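Local atomic coordinates of TATA-binding protein (Sulfolobus acidocaldarius, PDB entry 1MP9), a protein that probably binds the TATA box promoter element near the start of transcription and so helps to activate archaeal genes transcribed by RNA polymerase. Residues A113-I118 with G158-T163; Q46-I51 with L62-G67; A20-D25 with G67-T72. One frame throughout, in Å; residues are numbered along the deposited sequence.

Contact 1 of 3, residues A113-I118 with G158-T163; sequences ANLHVI and GKMVIT
Leu115 lays its branched end against the sulfur of Met160: CD2 comes within 3.8 Å of Met160 SD, and CG and CD1 stand at nearly the same range, so SD meets the fork of the leucine rather than a single methyl. The two side chains cross obliquely. Met160 reaches this place with CG anti to its carbonyl carbon (chi1 -78°), which carries the thioether to the side where Leu115 lies. On the same face of the sheet, the methyl of Ala113 is flanked by Met160 CB and by Ile162, whose CD1 approaches Ala113 CB to 3.8 Å.

Beneath this apolar layer the backbones run antiparallel. Ala113 and Met160 form a hydrogen-bonded pair, Ala113 N to Met160 O and Met160 N to Ala113 O both measuring 2.9 Å. Asn114 and Lys159 follow as a non-hydrogen-bonded pair, their side chains on the other face. Beyond them Leu115 N donates to Gly158 O at 2.9 Å, nearly straight at its hydrogen (165°) but with the donor above the carbonyl plane. The chain then bends past the start of the other strand, and Val117 O comes to 3.3 Å from Gly158 CA in a CH...O contact; a side chain on Gly158 would run into that oxygen.

Within the second of the two TBP repeats, this contact joins the end of strand 103-114 to the start of strand 159-165. Helix 168-184 packs on Ala113 and Leu115 through Val175 and on Met160 through Ile178, while strand 150-154 continues the sheet beyond Met160 with Leu152 and Ile154.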
loop_
_atom_site.group_PDB
_atom_site.type_symbol
_atom_site.label_atom_id
_atom_site.label_comp_id
_atom_site.label_asym_id
_atom_site.label_seq_id
_atom_site.Cartn_x
_atom_site.Cartn_y
_atom_site.Cartn_z
ATOM N N ALA A 113 -1.961 -12.031 7.544
ATOM C CA ALA A 113 -3.083 -12.437 8.357
ATOM C C ALA A 113 -4.071 -13.174 7.496
ATOM O O ALA A 113 -4.107 -13.001 6.265
ATOM C CB ALA A 113 -3.769 -11.246 8.996
ATOM N N ASN A 114 -4.859 -14.013 8.158
ATOM C CA ASN A 114 -5.934 -14.743 7.511
ATOM C C ASN A 114 -7.162 -14.371 8.302
ATOM O O ASN A 114 -7.278 -14.764 9.474
ATOM C CB ASN A 114 -5.753 -16.238 7.644
ATOM C CG ASN A 114 -5.615 -16.911 6.326
ATOM O OD1 ASN A 114 -4.618 -16.694 5.592
ATOM N ND2 ASN A 114 -6.610 -17.743 5.983
ATOM N N LEU A 115 -8.088 -13.653 7.680
ATOM C CA LEU A 115 -9.308 -13.251 8.384
ATOM C C LEU A 115 -10.293 -14.405 8.435
ATOM O O LEU A 115 -11.204 -14.382 9.230
ATOM C CB LEU A 115 -9.988 -12.074 7.690
ATOM C CG LEU A 115 -9.207 -10.761 7.670
ATOM C CD1 LEU A 115 -10.007 -9.724 6.872
ATOM C CD2 LEU A 115 -8.982 -10.270 9.084
ATOM N N HIS A 116 -10.111 -15.404 7.576
ATOM C CA HIS A 116 -11.011 -16.573 7.562
ATOM C C HIS A 116 -12.449 -16.281 7.216
ATOM O O HIS A 116 -13.389 -16.896 7.737
ATOM C CB HIS A 116 -10.929 -17.321 8.889
ATOM C CG HIS A 116 -9.700 -18.155 9.007
ATOM N ND1 HIS A 116 -9.581 -19.378 8.388
ATOM C CD2 HIS A 116 -8.491 -17.894 9.561
ATOM C CE1 HIS A 116 -8.351 -19.836 8.550
ATOM N NE2 HIS A 116 -7.668 -18.952 9.256
ATOM N N VAL A 117 -12.618 -15.317 6.323
ATOM C CA VAL A 117 -13.924 -14.946 5.819
ATOM C C VAL A 117 -13.608 -14.436 4.443
ATOM O O VAL A 117 -12.483 -14.045 4.191
ATOM C CB VAL A 117 -14.549 -13.745 6.594
ATOM C CG1 VAL A 117 -14.767 -14.121 8.009
ATOM C CG2 VAL A 117 -13.617 -12.483 6.462
ATOM N N ILE A 118 -14.594 -14.428 3.564
ATOM C CA ILE A 118 -14.407 -13.875 2.244
ATOM C C ILE A 118 -14.708 -12.372 2.357
ATOM O O ILE A 118 -15.624 -11.989 3.066
ATOM C CB ILE A 118 -15.387 -14.531 1.234
ATOM C CG1 ILE A 118 -14.808 -15.891 0.806
ATOM C CG2 ILE A 118 -15.634 -13.634 0.021
ATOM C CD1 ILE A 118 -15.725 -16.675 -0.186
ATOM N N GLY A 158 -9.575 -13.156 2.148
ATOM C CA GLY A 158 -9.442 -12.914 3.573
ATOM C C GLY A 158 -7.984 -12.783 3.974
ATOM O O GLY A 158 -7.660 -12.438 5.121
ATOM N N LYS A 159 -7.099 -13.103 3.035
ATOM C CA LYS A 159 -5.678 -12.978 3.283
ATOM C C LYS A 159 -5.341 -11.501 3.306
ATOM O O LYS A 159 -5.970 -10.697 2.641
ATOM C CB LYS A 159 -4.874 -13.645 2.194
ATOM C CG LYS A 159 -3.362 -13.444 2.333
ATOM C CD LYS A 159 -2.616 -14.253 1.278
ATOM C CE LYS A 159 -2.753 -13.664 -0.141
ATOM N NZ LYS A 159 -2.197 -14.582 -1.201
ATOM N N MET A 160 -4.334 -11.152 4.082
ATOM C CA MET A 160 -3.954 -9.755 4.211
ATOM C C MET A 160 -2.478 -9.672 4.439
ATOM O O MET A 160 -1.857 -10.613 4.968
ATOM C CB MET A 160 -4.567 -9.118 5.465
ATOM C CG MET A 160 -6.003 -8.706 5.474
ATOM S SD MET A 160 -6.366 -8.267 7.244
ATOM C CE MET A 160 -5.389 -6.759 7.435
ATOM N N VAL A 161 -1.928 -8.519 4.086
ATOM C CA VAL A 161 -0.539 -8.245 4.350
ATOM C C VAL A 161 -0.569 -6.927 5.164
ATOM O O VAL A 161 -1.314 -5.981 4.835
ATOM C CB VAL A 161 0.250 -8.043 3.069
ATOM C CG1 VAL A 161 1.691 -7.613 3.403
ATOM C CG2 VAL A 161 0.290 -9.340 2.258
ATOM N N ILE A 162 0.199 -6.869 6.235
ATOM C CA ILE A 162 0.220 -5.661 7.054
ATOM C C ILE A 162 1.655 -5.154 7.149
ATOM O O ILE A 162 2.548 -5.902 7.562
ATOM C CB ILE A 162 -0.270 -5.938 8.493
ATOM C CG1 ILE A 162 -1.673 -6.560 8.494
ATOM C CG2 ILE A 162 -0.280 -4.630 9.288
ATOM C CD1 ILE A 162 -1.699 -8.104 8.327
ATOM N N THR A 163 1.899 -3.903 6.767
ATOM C CA THR A 163 3.253 -3.373 6.859
ATOM C C THR A 163 3.264 -1.956 7.481
ATOM O O THR A 163 2.282 -1.218 7.392
ATOM C CB THR A 163 3.948 -3.348 5.443
ATOM O OG1 THR A 163 5.280 -2.849 5.562
ATOM C CG2 THR A 163 3.188 -2.418 4.470
#

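Contact 2 of 3, residues Q46-I51 with L62-G67; sequences QFPGLI and LIFKSG
Phe64 leans its ring on Gly49, Pro48 and Phe47. Beyond CB, CG lies anti to the carbonyl carbon (chi1 -58°), turning the ring toward Gly49: CD2 lies 3.9 Å from Gly49 CA, and CE2 is 3.8 Å from Gly49 N. Pro48 CG also comes to Phe64 CE2, at the ring edge and 4.0 Å away. At the tip, Phe64 CZ touches Phe47 CZ at 3.9 Å, the two ring planes inclined by 60° in an oblique pair. An alanine in place of Phe64 would probably open a gap beside Gly49 and Pro48 and deprive the Phe47 ring of a neighbour that limits its movement.

Leu62 continues the apolar row, its CD1 against Phe47 CZ and its CD2 against Ile51 CG1. Leu50 and Ile63 point to the other face, and their backbones form a hydrogen-bonded pair, Leu50 N to Ile63 O at 2.8 Å and Ile63 N to Leu50 O at 2.7 Å. Farther out, a water donates to Pro48 O and accepts from Lys65 N, bridging the segments where the type I turn from Phe64 to Gly67 begins.

The contact closes the open end of the hairpin of strands 50-54 and 59-63. Helix 30-36 packs on Leu50 through Leu30 and Met33, strand 68-72 flanks Ile63 and Phe64, and in the second subunit Phe126 packs on Leu62, and Leu127 on Phe47 and Pro48.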
loop_
_atom_site.group_PDB
_atom_site.type_symbol
_atom_site.label_atom_id
_atom_site.label_comp_id
_atom_site.label_asym_id
_atom_site.label_seq_id
_atom_site.Cartn_x
_atom_site.Cartn_y
_atom_site.Cartn_z
ATOM N N GLN A 46 28.839 -1.285 -5.754
ATOM C CA GLN A 46 27.508 -1.864 -5.931
ATOM C C GLN A 46 26.524 -1.550 -4.804
ATOM O O GLN A 46 25.343 -1.346 -5.051
ATOM C CB GLN A 46 27.617 -3.373 -6.071
ATOM C CG GLN A 46 28.134 -3.847 -7.412
ATOM C CD GLN A 46 28.054 -5.360 -7.522
ATOM O OE1 GLN A 46 28.705 -6.088 -6.760
ATOM N NE2 GLN A 46 27.243 -5.848 -8.461
ATOM N N PHE A 47 27.012 -1.543 -3.565
ATOM C CA PHE A 47 26.180 -1.268 -2.408
ATOM C C PHE A 47 27.078 -0.707 -1.317
ATOM O O PHE A 47 28.153 -1.240 -1.082
ATOM C CB PHE A 47 25.505 -2.551 -1.936
ATOM C CG PHE A 47 24.482 -2.325 -0.860
ATOM C CD1 PHE A 47 23.269 -1.718 -1.160
ATOM C CD2 PHE A 47 24.742 -2.694 0.453
ATOM C CE1 PHE A 47 22.322 -1.478 -0.166
ATOM C CE2 PHE A 47 23.808 -2.462 1.451
ATOM C CZ PHE A 47 22.590 -1.850 1.136
ATOM N N PRO A 48 26.640 0.370 -0.626
ATOM C CA PRO A 48 27.428 1.020 0.441
ATOM C C PRO A 48 27.726 0.229 1.688
ATOM O O PRO A 48 28.655 0.580 2.437
ATOM C CB PRO A 48 26.652 2.289 0.756
ATOM C CG PRO A 48 25.224 1.934 0.399
ATOM C CD PRO A 48 25.291 0.961 -0.755
ATOM N N GLY A 49 26.973 -0.843 1.918
ATOM C CA GLY A 49 27.213 -1.625 3.116
ATOM C C GLY A 49 27.851 -2.977 2.913
ATOM O O GLY A 49 27.804 -3.536 1.818
ATOM N N LEU A 50 28.464 -3.487 3.987
ATOM C CA LEU A 50 29.063 -4.808 4.002
ATOM C C LEU A 50 27.879 -5.749 4.290
ATOM O O LEU A 50 27.065 -5.501 5.205
ATOM C CB LEU A 50 30.116 -4.933 5.137
ATOM C CG LEU A 50 30.875 -6.263 5.197
ATOM C CD1 LEU A 50 32.316 -5.999 5.682
ATOM C CD2 LEU A 50 30.143 -7.261 6.111
ATOM N N ILE A 51 27.799 -6.834 3.527
ATOM C CA ILE A 51 26.705 -7.799 3.663
ATOM C C ILE A 51 27.166 -9.030 4.424
ATOM O O ILE A 51 28.060 -9.759 3.973
ATOM C CB ILE A 51 26.191 -8.197 2.270
ATOM C CG1 ILE A 51 25.774 -6.928 1.543
ATOM C CG2 ILE A 51 25.024 -9.240 2.392
ATOM C CD1 ILE A 51 25.527 -7.073 0.037
ATOM N N LEU A 62 23.263 -5.887 7.129
ATOM C CA LEU A 62 23.949 -4.931 6.247
ATOM C C LEU A 62 24.653 -3.983 7.207
ATOM O O LEU A 62 23.989 -3.336 8.031
ATOM C CB LEU A 62 22.934 -4.168 5.389
ATOM C CG LEU A 62 21.966 -5.084 4.627
ATOM C CD1 LEU A 62 20.929 -4.262 3.919
ATOM C CD2 LEU A 62 22.752 -5.928 3.595
ATOM N N ILE A 63 25.985 -3.905 7.087
ATOM C CA ILE A 63 26.801 -3.098 7.984
ATOM C C ILE A 63 27.380 -1.869 7.291
ATOM O O ILE A 63 28.129 -1.969 6.319
ATOM C CB ILE A 63 27.928 -3.990 8.597
ATOM C CG1 ILE A 63 27.285 -5.164 9.338
ATOM C CG2 ILE A 63 28.777 -3.206 9.602
ATOM C CD1 ILE A 63 28.272 -6.259 9.768
ATOM N N PHE A 64 27.022 -0.702 7.799
ATOM C CA PHE A 64 27.491 0.542 7.204
ATOM C C PHE A 64 28.665 1.190 7.935
ATOM O O PHE A 64 28.896 0.920 9.115
ATOM C CB PHE A 64 26.321 1.515 7.071
ATOM C CG PHE A 64 25.200 0.972 6.241
ATOM C CD1 PHE A 64 24.210 0.162 6.827
ATOM C CD2 PHE A 64 25.178 1.177 4.854
ATOM C CE1 PHE A 64 23.207 -0.447 6.031
ATOM C CE2 PHE A 64 24.194 0.579 4.057
ATOM C CZ PHE A 64 23.214 -0.229 4.636
ATOM N N LYS A 65 29.424 2.017 7.218
ATOM C CA LYS A 65 30.593 2.698 7.794
ATOM C C LYS A 65 30.241 3.474 9.058
ATOM O O LYS A 65 31.063 3.621 9.943
ATOM C CB LYS A 65 31.208 3.669 6.783
ATOM C CG LYS A 65 31.734 2.984 5.541
ATOM C CD LYS A 65 32.472 3.945 4.607
ATOM C CE LYS A 65 31.545 5.005 4.040
ATOM N NZ LYS A 65 32.236 5.816 2.987
ATOM N N SER A 66 29.020 3.971 9.141
ATOM C CA SER A 66 28.582 4.730 10.312
ATOM C C SER A 66 28.404 3.868 11.546
ATOM O O SER A 66 28.132 4.395 12.623
ATOM C CB SER A 66 27.251 5.392 10.015
ATOM O OG SER A 66 26.257 4.383 9.878
ATOM N N GLY A 67 28.530 2.547 11.392
ATOM C CA GLY A 67 28.347 1.643 12.509
ATOM C C GLY A 67 26.897 1.199 12.634
ATOM O O GLY A 67 26.537 0.385 13.502
HETATM O O HOH W 1 28.570 2.323 4.400
#

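Contact 3 of 3, residues A20-D25 with G67-T72; sequences ATVTLD and GKMVVT
Val22 and Met69 sit side by side as a hydrogen-bonded pair in the antiparallel sheet of the TBP saddle fold, where strand 12-23 of the first repeat runs beside strand 68-72. The strand axes approach to 4.6 Å, with their directions 151° apart.

Backbone hydrogen bonds set the register. Ala20 and Val71 exchange two, both close to straight at the hydrogen. Val22 N to Met69 O and Met69 N to Val22 O each measure 2.8 Å, the second more bent. A fifth bond lies just past the end of strand 12-23 and just ahead of strand 68-72: Leu24 N donates to Gly67 O from above the carbonyl plane. Between these pairs come weaker CH...O contacts, with Thr21 CA 3.2 Å from Met69 O and Val70 CA 3.4 Å from Ala20 O, so both oxygens receive a CH as well as an N-H.

Apolar packing fills the face bearing Ala20, Val22, Met69 and Val71. Helix 77-93 lies over it, bringing Leu80 to Ala20, Val84 to Val22 and Ile87 to Met69 and Val71. Leu24 covers the end of the contact, its CB and CG over Gly67 O.

On the other face the side chains are mixed in character. Thr21 CG2 meets the aliphatic part of Lys68, at CG, while Val70 packs on Phe126 of the second subunit. This is the face that family members apply to DNA, and here part of it is covered by the other subunit.

Met69 leaves its backbone with CG anti to N (chi1 -179°) and bends at its last torsion (chi3 74°), which brings the terminal methyl CE back alongside Val22, 3.7 Å from Val22 CB.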
loop_
_atom_site.group_PDB
_atom_site.type_symbol
_atom_site.label_atom_id
_atom_site.label_comp_id
_atom_site.label_asym_id
_atom_site.label_seq_id
_atom_site.Cartn_x
_atom_site.Cartn_y
_atom_site.Cartn_z
ATOM N N ALA A 20 15.207 -4.418 11.512
ATOM C CA ALA A 20 15.626 -3.634 12.670
ATOM C C ALA A 20 17.015 -3.027 12.451
ATOM O O ALA A 20 17.783 -3.474 11.600
ATOM C CB ALA A 20 15.648 -4.531 13.969
ATOM N N THR A 21 17.317 -2.044 13.279
ATOM C CA THR A 21 18.571 -1.328 13.258
ATOM C C THR A 21 19.350 -1.575 14.552
ATOM O O THR A 21 18.759 -1.639 15.636
ATOM C CB THR A 21 18.288 0.176 13.108
ATOM O OG1 THR A 21 18.086 0.468 11.726
ATOM C CG2 THR A 21 19.432 0.988 13.601
ATOM N N VAL A 22 20.670 -1.741 14.435
ATOM C CA VAL A 22 21.515 -1.931 15.598
ATOM C C VAL A 22 22.640 -0.934 15.449
ATOM O O VAL A 22 23.419 -1.010 14.493
ATOM C CB VAL A 22 22.125 -3.351 15.689
ATOM C CG1 VAL A 22 23.043 -3.442 16.928
ATOM C CG2 VAL A 22 21.040 -4.372 15.789
ATOM N N THR A 23 22.718 0.010 16.380
ATOM C CA THR A 23 23.753 1.024 16.301
ATOM C C THR A 23 24.979 0.560 17.059
ATOM O O THR A 23 24.900 0.240 18.245
ATOM C CB THR A 23 23.248 2.358 16.855
ATOM O OG1 THR A 23 22.032 2.714 16.176
ATOM C CG2 THR A 23 24.268 3.449 16.614
ATOM N N LEU A 24 26.109 0.488 16.368
ATOM C CA LEU A 24 27.341 0.047 17.009
ATOM C C LEU A 24 28.161 1.234 17.505
ATOM O O LEU A 24 29.311 1.075 17.927
ATOM C CB LEU A 24 28.177 -0.811 16.054
ATOM C CG LEU A 24 27.498 -2.084 15.568
ATOM C CD1 LEU A 24 28.503 -2.959 14.847
ATOM C CD2 LEU A 24 26.910 -2.838 16.749
ATOM N N ASP A 25 27.557 2.417 17.437
ATOM C CA ASP A 25 28.167 3.673 17.896
ATOM C C ASP A 25 29.692 3.732 17.703
ATOM O O ASP A 25 30.456 3.718 18.674
ATOM C CB ASP A 25 27.789 3.905 19.375
ATOM C CG ASP A 25 28.154 5.303 19.878
ATOM O OD1 ASP A 25 27.840 6.307 19.192
ATOM O OD2 ASP A 25 28.746 5.397 20.975
ATOM N N GLY A 67 28.530 2.547 11.392
ATOM C CA GLY A 67 28.347 1.643 12.509
ATOM C C GLY A 67 26.897 1.199 12.634
ATOM O O GLY A 67 26.537 0.385 13.502
ATOM N N LYS A 68 26.049 1.765 11.786
ATOM C CA LYS A 68 24.652 1.391 11.810
ATOM C C LYS A 68 24.572 0.029 11.144
ATOM O O LYS A 68 25.189 -0.197 10.099
ATOM C CB LYS A 68 23.794 2.366 11.004
ATOM C CG LYS A 68 22.309 1.981 11.053
ATOM C CD LYS A 68 21.531 2.425 9.816
ATOM C CE LYS A 68 21.418 3.919 9.685
ATOM N NZ LYS A 68 20.423 4.268 8.613
ATOM N N MET A 69 23.834 -0.883 11.751
ATOM C CA MET A 69 23.673 -2.191 11.140
ATOM C C MET A 69 22.164 -2.444 10.911
ATOM O O MET A 69 21.333 -2.190 11.786
ATOM C CB MET A 69 24.306 -3.233 12.061
ATOM C CG MET A 69 24.264 -4.657 11.572
ATOM S SD MET A 69 25.421 -5.671 12.580
ATOM C CE MET A 69 24.455 -5.776 14.139
ATOM N N VAL A 70 21.805 -2.897 9.716
ATOM C CA VAL A 70 20.408 -3.213 9.446
ATOM C C VAL A 70 20.326 -4.739 9.419
ATOM O O VAL A 70 21.078 -5.377 8.691
ATOM C CB VAL A 70 19.936 -2.656 8.089
ATOM C CG1 VAL A 70 18.481 -3.162 7.809
ATOM C CG2 VAL A 70 19.947 -1.097 8.112
ATOM N N VAL A 71 19.419 -5.311 10.209
ATOM C CA VAL A 71 19.250 -6.761 10.279
ATOM C C VAL A 71 17.862 -7.127 9.771
ATOM O O VAL A 71 16.850 -6.573 10.221
ATOM C CB VAL A 71 19.454 -7.242 11.726
ATOM C CG1 VAL A 71 19.252 -8.754 11.835
ATOM C CG2 VAL A 71 20.886 -6.878 12.166
ATOM N N THR A 72 17.816 -8.061 8.828
ATOM C CA THR A 72 16.560 -8.453 8.234
ATOM C C THR A 72 16.417 -9.970 8.181
ATOM O O THR A 72 17.422 -10.691 8.113
ATOM C CB THR A 72 16.459 -7.859 6.812
ATOM O OG1 THR A 72 15.176 -8.120 6.276
ATOM C CG2 THR A 72 17.534 -8.474 5.887
#

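How the contacts relate
All three contacts belong to one antiparallel sheet. Contacts 2 and 3 lie in the first repeat, centres 10 Å apart, and share Gly67; they touch where Leu62 N meets Val70 O in a probable hydrogen bond. Contact 1 is in the second repeat, about 31 Å from contact 3 between centres. Contacts 1 and 3 are buried and join equivalent strands of their repeats, 103-114 with 159-165 and 12-23 with 68-72, each pairing a methionine with aliphatic neighbours under a long helix. Contact 2, at the sheet margin, is only partly buried: it adds aromatic rings and a bridging water. The second subunit reaches all three contacts.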